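Phosphate binding protein (Planctomyces limnophilus, PDB 4JWO) probably binds phosphate for transport across the cytoplasmic membrane, as expected of a PstS-family member of the periplasmic-binding-protein superfamily. Local coordinates at residues A[66-71]-A[96-101]. Sequence-based numbering, arbitrary orientation.
Sequences DGSSTV and SGTGGG. With SO4 (sulfate ion), chain B.
The carboxylate of Asp66 lies against Ser96, one oxygen on its backbone N and the other on its hydroxyl, behind the anion site of a periplasmic-binding-protein fold. Here the loop after strand 61-67 meets the N-terminus of helix 98-106. Both bonds use syn lone pairs. Ser96 N reaches Asp66 OD1 at 2.7 Å, nearly straight. Ser96 OG donates to Asp66 OD2, also at 2.7 Å. With CG anti to the backbone N (chi1 -158°), the carboxylate reaches across to Ser96. Asp66 OD1 also accepts from Gly67 N on its anti side, so two backbone donors and a hydroxyl hold the group and fix its rotation. An alanine here would probably leave Ser96 N, Ser96 OG and Gly67 N without these acceptors and let the turn before the helix shift. One residue on, Gly97 N bonds to Gly67 O at 2.9 Å from above the carbonyl plane. Gly67 CA packs 4.3 Å from Gly101 CA, and a CB on Gly101 would run into Gly67 CA. Gly97, the N-cap residue, and Gly67 both have backbone angles that would jam a CB against the preceding carbonyl.

The loop and the helix start converge on a sulfate, probably from the crystallisation liquor; its place is consistent with that of the phosphate in a PstS-family protein. Ser69 N donates to sulfate O4. Thr98 N, in the first turn of the helix, points almost straight (170°) at sulfate O3 over a long 3.3 Å; Ser116 OG adds a further bond. The helix N-terminus would probably help stabilise the anion's charge. Ser68 OG accepts from Thr70 N (2.9 Å) in an ST turn, which shapes the loop beside the sulfate. Thr98 OG1, anti to its own carbonyl carbon, lies alongside Ser68 CB and donates to sulfate O2 at 2.6 Å while accepting from Ser116 N.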
ATOM      1  N   ASP A  66       8.795  -2.662  12.608  1.00 30.09           N
ATOM      2  CA  ASP A  66       7.415  -2.304  12.907  1.00 29.15           C
ATOM      3  C   ASP A  66       6.923  -1.491  11.731  1.00 29.85           C
ATOM      4  O   ASP A  66       7.635  -1.356  10.741  1.00 26.38           O
ATOM      5  CB  ASP A  66       7.352  -1.489  14.207  1.00 30.75           C
ATOM      6  CG  ASP A  66       5.984  -1.529  14.862  1.00 33.79           C
ATOM      7  OD1 ASP A  66       4.987  -1.750  14.148  1.00 29.74           O
ATOM      8  OD2 ASP A  66       5.909  -1.330  16.094  1.00 38.98           O
ATOM      9  N   GLY A  67       5.711  -0.958  11.825  1.00 27.02           N
ATOM     10  CA  GLY A  67       5.229  -0.054  10.805  1.00 28.12           C
ATOM     11  C   GLY A  67       3.869  -0.394  10.233  1.00 25.40           C
ATOM     12  O   GLY A  67       3.042  -1.043  10.882  1.00 24.76           O
ATOM     13  N   SER A  68       3.678   0.064   8.999  1.00 23.78           N
ATOM     14  CA  SER A  68       2.443  -0.007   8.225  1.00 26.16           C
ATOM     15  C   SER A  68       1.918  -1.426   8.004  1.00 23.32           C
ATOM     16  O   SER A  68       2.691  -2.360   7.798  1.00 20.59           O
ATOM     17  CB  SER A  68       2.726   0.628   6.858  1.00 24.65           C
ATOM     18  OG  SER A  68       1.643   0.505   5.967  1.00 31.99           O
ATOM     19  N   SER A  69       0.596  -1.587   8.032  1.00 19.25           N
ATOM     20  CA  SER A  69      -0.006  -2.841   7.603  1.00 18.80           C
ATOM     21  C   SER A  69       0.300  -3.112   6.130  1.00 17.77           C
ATOM     22  O   SER A  69       0.314  -4.271   5.703  1.00 18.69           O
ATOM     23  CB  SER A  69      -1.518  -2.823   7.834  1.00 21.97           C
ATOM     24  OG  SER A  69      -2.117  -1.858   6.975  1.00 19.61           O
ATOM     25  N   THR A  70       0.532  -2.066   5.332  1.00 19.48           N
ATOM     26  CA  THR A  70       0.839  -2.300   3.930  1.00 17.72           C
ATOM     27  C   THR A  70       2.295  -2.660   3.659  1.00 18.21           C
ATOM     28  O   THR A  70       2.604  -3.289   2.654  1.00 19.96           O
ATOM     29  CB  THR A  70       0.362  -1.150   2.999  1.00 18.72           C
ATOM     30  OG1 THR A  70       0.976   0.078   3.392  1.00 25.34           O
ATOM     31  CG2 THR A  70      -1.141  -0.996   3.096  1.00 23.10           C
ATOM     32  N   VAL A  71       3.194  -2.266   4.556  1.00 17.43           N
ATOM     33  CA  VAL A  71       4.588  -2.654   4.410  1.00 18.28           C
ATOM     34  C   VAL A  71       4.831  -4.003   5.099  1.00 19.52           C
ATOM     35  O   VAL A  71       5.726  -4.748   4.701  1.00 21.90           O
ATOM     36  CB  VAL A  71       5.544  -1.554   4.913  1.00 20.12           C
ATOM     37  CG1 VAL A  71       7.010  -1.954   4.700  1.00 21.50           C
ATOM     38  CG2 VAL A  71       5.230  -0.231   4.198  1.00 21.00           C
ATOM     39  N   SER A  96       2.286  -1.673  14.045  1.00 30.98           N
ATOM     40  CA  SER A  96       1.711  -0.577  14.819  1.00 32.04           C
ATOM     41  C   SER A  96       1.060   0.501  13.960  1.00 34.01           C
ATOM     42  O   SER A  96       0.360   1.372  14.478  1.00 34.01           O
ATOM     43  CB  SER A  96       2.783   0.059  15.707  1.00 31.06           C
ATOM     44  OG  SER A  96       3.289  -0.904  16.607  1.00 36.21           O
ATOM     45  N   GLY A  97       1.295   0.441  12.653  1.00 29.96           N
ATOM     46  CA  GLY A  97       0.817   1.458  11.731  1.00 27.48           C
ATOM     47  C   GLY A  97       1.967   2.363  11.330  1.00 24.69           C
ATOM     48  O   GLY A  97       3.044   2.283  11.912  1.00 27.39           O
ATOM     49  N   THR A  98       1.755   3.220  10.342  1.00 22.71           N
ATOM     50  CA  THR A  98       2.821   4.127   9.927  1.00 22.93           C
ATOM     51  C   THR A  98       3.147   5.095  11.050  1.00 27.90           C
ATOM     52  O   THR A  98       4.302   5.224  11.446  1.00 27.31           O
ATOM     53  CB  THR A  98       2.465   4.910   8.657  1.00 23.67           C
ATOM     54  OG1 THR A  98       2.387   4.011   7.541  1.00 22.90           O
ATOM     55  CG2 THR A  98       3.534   5.943   8.368  1.00 26.66           C
ATOM     56  N   GLY A  99       2.120   5.759  11.570  1.00 30.92           N
ATOM     57  CA  GLY A  99       2.302   6.721  12.642  1.00 28.21           C
ATOM     58  C   GLY A  99       2.701   6.047  13.938  1.00 28.94           C
ATOM     59  O   GLY A  99       3.558   6.548  14.671  1.00 30.59           O
ATOM     60  N   GLY A 100       2.071   4.911  14.228  1.00 32.21           N
ATOM     61  CA  GLY A 100       2.411   4.136  15.407  1.00 35.23           C
ATOM     62  C   GLY A 100       3.847   3.657  15.335  1.00 30.30           C
ATOM     63  O   GLY A 100       4.568   3.689  16.322  1.00 32.14           O
ATOM     64  N   GLY A 101       4.263   3.219  14.148  1.00 34.21           N
ATOM     65  CA  GLY A 101       5.635   2.795  13.940  1.00 29.00           C
ATOM     66  C   GLY A 101       6.629   3.935  14.102  1.00 31.95           C
ATOM     67  O   GLY A 101       7.691   3.766  14.690  1.00 33.42           O
TER
HETATM   68  S   SO4 B 401      -0.931   2.603   7.752  1.00 45.02           S
HETATM   69  O1  SO4 B 401      -2.187   2.469   7.023  1.00 41.94           O
HETATM   70  O2  SO4 B 401       0.165   2.926   6.850  1.00 49.46           O
HETATM   71  O3  SO4 B 401      -1.075   3.685   8.710  1.00 33.74           O
HETATM   72  O4  SO4 B 401      -0.640   1.329   8.420  1.00 41.77           O